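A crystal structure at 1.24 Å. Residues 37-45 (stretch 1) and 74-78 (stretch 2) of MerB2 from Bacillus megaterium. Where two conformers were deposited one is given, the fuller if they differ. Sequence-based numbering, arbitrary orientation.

Stretch 1 37-45: QAVTESSLI
Stretch 2 (74-78) QKIVG

Two short segments of one chain run antiparallel and meet at a single beta bridge, Val 39 with Ile 76, burying about 295 Å² in total. Alpha carbons face each other in the order Thr 40 with Lys 75 (5.4 Å, CA to CA), Val 39 with Ile 76 (4.9 Å, CA to CA) and Ala 38 with Val 77 (5.0 Å, CA to CA). Stretch 1 approaches as an extended loop and turns into a helix from Glu 41 onward; stretch 2 leaves a loop and becomes a strand at Ile 76.

Gln 74 (phi/psi 78/2) has a positive phi and makes no contact with stretch 1; its side chain is m at chi1 and m at chi2. Lys 75 (-67/145) restores the extended course. Its side chain, m, t, t and then 123° at chi4, has a CA-to-CB bond pointing sideways, while its end leads away. On the way, Lys 75 CE lies 3.9 Å from Thr 40 CG2, so methylene meets methyl and the ammonium can stay in solvent.

Ile 76 (-88/123; m, t) is the centre of the contact. Ile 76 N donates to Val 39 O at 2.8 Å, and Val 39 N donates to Ile 76 O at 2.9 Å, with angles of 167° and 165°: a nearly linear, reciprocal pair. The same Ile 76 O lies 3.4 Å from Ala 38 CA, a CA-H...O contact. Val 39 (-118/140, chi1 t) brings its CB to 4.0 Å from Ile 76 CB, and Ile 76 CD1 reaches to 4.2 Å from CD1 of Leu 44 (-64/-45; m, t). Branched aliphatic residues suit this buried place, filling space beside extended backbone without polar groups to satisfy.

That leucine is carried there by the helix. Thr 40 (-117/163, chi1 p) occupies the N-cap; its O accepts from Leu 44 N at 3.1 Å and from Ser 43 OG at 2.7 Å, and its OG1 shares a hydrogen bond with Ser 42 OG at 3.1 Å. Ser 42 and Ser 43 are both p, and short hydroxyl side chains can bond locally in this first turn.

The CA-to-CB bond of Val 77 (-124/-1, chi1 m) points away from stretch 1, yet Val 77 CG1 sits 4.2 Å from CB of Ala 38 (-62/154), whose small methyl points toward stretch 2. Beside it, Gln 37 (-112/116; t, p) donates from NE2 to Ala 38 O at 2.9 Å. Gly 78 (-155/151) continues the strand, beyond reach of stretch 1.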

ATOM      1  N   GLN A  37      -5.853  14.171   5.328  1.00 16.01           N
ATOM      2  CA  GLN A  37      -5.223  15.472   5.148  1.00 17.17           C
ATOM      3  C   GLN A  37      -4.029  15.363   4.212  1.00 14.98           C
ATOM      4  O   GLN A  37      -3.033  14.720   4.537  1.00 15.39           O
ATOM      5  CB  GLN A  37      -4.779  16.003   6.516  1.00 21.67           C
ATOM      6  CG  GLN A  37      -4.011  17.324   6.486  1.00 26.66           C
ATOM      7  CD  GLN A  37      -4.837  18.477   5.947  1.00 30.87           C
ATOM      8  OE1 GLN A  37      -5.821  18.899   6.569  1.00 32.95           O
ATOM      9  NE2 GLN A  37      -4.442  19.001   4.780  1.00 32.30           N
ATOM     10  N   ALA A  38      -4.113  16.025   3.061  1.00 14.64           N
ATOM     11  CA  ALA A  38      -2.974  16.137   2.166  1.00 14.42           C
ATOM     12  C   ALA A  38      -1.848  16.875   2.877  1.00 13.56           C
ATOM     13  O   ALA A  38      -2.095  17.698   3.779  1.00 15.30           O
ATOM     14  CB  ALA A  38      -3.362  16.858   0.904  1.00 15.16           C
ATOM     15  N   VAL A  39      -0.620  16.611   2.452  1.00 11.92           N
ATOM     16  CA  VAL A  39       0.567  17.092   3.140  1.00 12.71           C
ATOM     17  C   VAL A  39       1.381  18.007   2.242  1.00 11.62           C
ATOM     18  O   VAL A  39       1.527  17.767   1.052  1.00 12.30           O
ATOM     19  CB  VAL A  39       1.437  15.891   3.605  1.00 13.62           C
ATOM     20  CG1 VAL A  39       2.673  16.360   4.336  1.00 14.14           C
ATOM     21  CG2 VAL A  39       0.616  14.981   4.510  1.00 14.52           C
ATOM     22  N   THR A  40       1.902  19.072   2.829  1.00 13.56           N
ATOM     23  CA  THR A  40       2.797  19.978   2.129  1.00 14.62           C
ATOM     24  C   THR A  40       4.164  19.978   2.777  1.00 13.19           C
ATOM     25  O   THR A  40       4.315  19.527   3.911  1.00 13.59           O
ATOM     26  CB  THR A  40       2.293  21.400   2.188  1.00 17.29           C
ATOM     27  OG1 THR A  40       2.233  21.818   3.556  1.00 18.20           O
ATOM     28  CG2 THR A  40       0.927  21.524   1.551  1.00 19.74           C
ATOM     29  N   GLU A  41       5.165  20.475   2.053  1.00 12.80           N
ATOM     30  CA  GLU A  41       6.501  20.508   2.624  1.00 12.79           C
ATOM     31  C   GLU A  41       6.569  21.457   3.816  1.00 11.22           C
ATOM     32  O   GLU A  41       7.279  21.167   4.771  1.00 11.53           O
ATOM     33  CB  GLU A  41       7.600  20.803   1.597  1.00 14.27           C
ATOM     34  CG  GLU A  41       7.906  19.637   0.685  1.00 16.86           C
ATOM     35  CD  GLU A  41       9.151  19.835  -0.176  1.00 19.44           C
ATOM     36  OE1 GLU A  41      10.155  20.443   0.285  1.00 18.17           O
ATOM     37  OE2 GLU A  41       9.126  19.373  -1.330  1.00 22.52           O
ATOM     38  N   SER A  42       5.832  22.573   3.785  1.00 10.66           N
ATOM     39  CA  SER A  42       5.815  23.461   4.946  1.00 11.15           C
ATOM     40  C   SER A  42       5.284  22.734   6.168  1.00 10.18           C
ATOM     41  O   SER A  42       5.824  22.891   7.255  1.00 11.24           O
ATOM     42  CB  SER A  42       4.997  24.722   4.716  1.00 12.32           C
ATOM     43  OG  SER A  42       3.643  24.466   4.459  1.00 13.56           O
ATOM     44  N   SER A  43       4.255  21.911   6.015  0.95 10.27           N
ATOM     45  CA  SER A  43       3.695  21.227   7.166  0.50 10.87           C
ATOM     46  C   SER A  43       4.731  20.242   7.717  1.00  9.77           C
ATOM     47  O   SER A  43       4.881  20.111   8.931  1.00 10.79           O
ATOM     48  CB  SER A  43       2.370  20.526   6.824  0.50 12.48           C
ATOM     49  OG  SER A  43       2.537  19.372   6.000  0.50 13.03           O
ATOM     50  N   LEU A  44       5.467  19.579   6.821  1.00  9.44           N
ATOM     51  CA  LEU A  44       6.512  18.647   7.248  1.00  9.09           C
ATOM     52  C   LEU A  44       7.623  19.366   7.993  1.00 10.23           C
ATOM     53  O   LEU A  44       8.088  18.902   9.029  1.00 11.51           O
ATOM     54  CB  LEU A  44       7.087  17.910   6.050  1.00 10.92           C
ATOM     55  CG  LEU A  44       6.166  16.842   5.483  1.00 11.34           C
ATOM     56  CD1 LEU A  44       6.764  16.317   4.190  1.00 11.79           C
ATOM     57  CD2 LEU A  44       5.963  15.714   6.473  1.00 12.85           C
ATOM     58  N   ILE A  45       8.054  20.500   7.465  1.00 10.42           N
ATOM     59  CA  ILE A  45       9.089  21.271   8.098  1.00 12.19           C
ATOM     60  C   ILE A  45       8.641  21.699   9.497  1.00 11.66           C
ATOM     61  O   ILE A  45       9.355  21.501  10.482  1.00 13.31           O
ATOM     62  CB  ILE A  45       9.400  22.499   7.233  1.00 12.96           C
ATOM     63  CG1 ILE A  45      10.145  22.068   5.973  1.00 13.72           C
ATOM     64  CG2 ILE A  45      10.195  23.553   8.025  1.00 15.13           C
ATOM     65  CD1 ILE A  45      10.113  23.128   4.893  1.00 15.74           C
ATOM     66  N   GLN A  74       1.744  19.321  -6.628  1.00 12.99           N
ATOM     67  CA  GLN A  74       2.802  18.851  -5.730  1.00 12.24           C
ATOM     68  C   GLN A  74       2.406  18.607  -4.282  1.00 11.55           C
ATOM     69  O   GLN A  74       3.243  18.189  -3.495  1.00 13.25           O
ATOM     70  CB  GLN A  74       4.055  19.738  -5.803  1.00 14.76           C
ATOM     71  CG  GLN A  74       4.643  19.786  -7.218  1.00 17.21           C
ATOM     72  CD  GLN A  74       4.931  18.397  -7.785  1.00 19.06           C
ATOM     73  OE1 GLN A  74       5.878  17.728  -7.366  1.00 21.19           O
ATOM     74  NE2 GLN A  74       4.113  17.959  -8.737  1.00 19.18           N
ATOM     75  N   LYS A  75       1.144  18.785  -3.914  1.00 12.20           N
ATOM     76  CA  LYS A  75       0.743  18.339  -2.576  1.00 12.67           C
ATOM     77  C   LYS A  75       0.814  16.819  -2.511  1.00 10.84           C
ATOM     78  O   LYS A  75       0.523  16.121  -3.493  1.00 11.04           O
ATOM     79  CB  LYS A  75      -0.661  18.777  -2.213  1.00 15.84           C
ATOM     80  CG  LYS A  75      -0.798  20.268  -2.033  1.00 18.71           C
ATOM     81  CD  LYS A  75      -2.153  20.623  -1.429  1.00 23.00           C
ATOM     82  CE  LYS A  75      -2.158  21.984  -0.777  1.00 27.91           C
ATOM     83  NZ  LYS A  75      -3.207  22.857  -1.350  1.00 30.08           N
ATOM     84  N   ILE A  76       1.188  16.309  -1.346  1.00 10.00           N
ATOM     85  CA  ILE A  76       1.353  14.867  -1.151  1.00  9.85           C
ATOM     86  C   ILE A  76       0.023  14.251  -0.727  1.00  9.69           C
ATOM     87  O   ILE A  76      -0.575  14.663   0.282  1.00 10.61           O
ATOM     88  CB  ILE A  76       2.432  14.581  -0.086  1.00 10.08           C
ATOM     89  CG1 ILE A  76       3.773  15.208  -0.478  1.00 11.14           C
ATOM     90  CG2 ILE A  76       2.584  13.065   0.149  1.00 10.99           C
ATOM     91  CD1 ILE A  76       4.736  15.347   0.677  1.00 12.60           C
ATOM     92  N   VAL A  77      -0.438  13.266  -1.495  1.00  9.07           N
ATOM     93  CA  VAL A  77      -1.782  12.716  -1.324  1.00  9.81           C
ATOM     94  C   VAL A  77      -1.793  11.208  -1.087  1.00  9.35           C
ATOM     95  O   VAL A  77      -2.852  10.612  -0.904  1.00 11.31           O
ATOM     96  CB  VAL A  77      -2.685  13.047  -2.534  1.00 11.27           C
ATOM     97  CG1 VAL A  77      -2.930  14.554  -2.599  1.00 12.27           C
ATOM     98  CG2 VAL A  77      -2.075  12.527  -3.855  1.00 11.10           C
ATOM     99  N   GLY A  78      -0.625  10.586  -1.090  1.00  8.82           N
ATOM    100  CA  GLY A  78      -0.548   9.162  -0.832  1.00  9.38           C
ATOM    101  C   GLY A  78       0.809   8.778  -0.303  1.00  8.84           C
ATOM    102  O   GLY A  78       1.807   9.436  -0.621  1.00  9.10           O
TER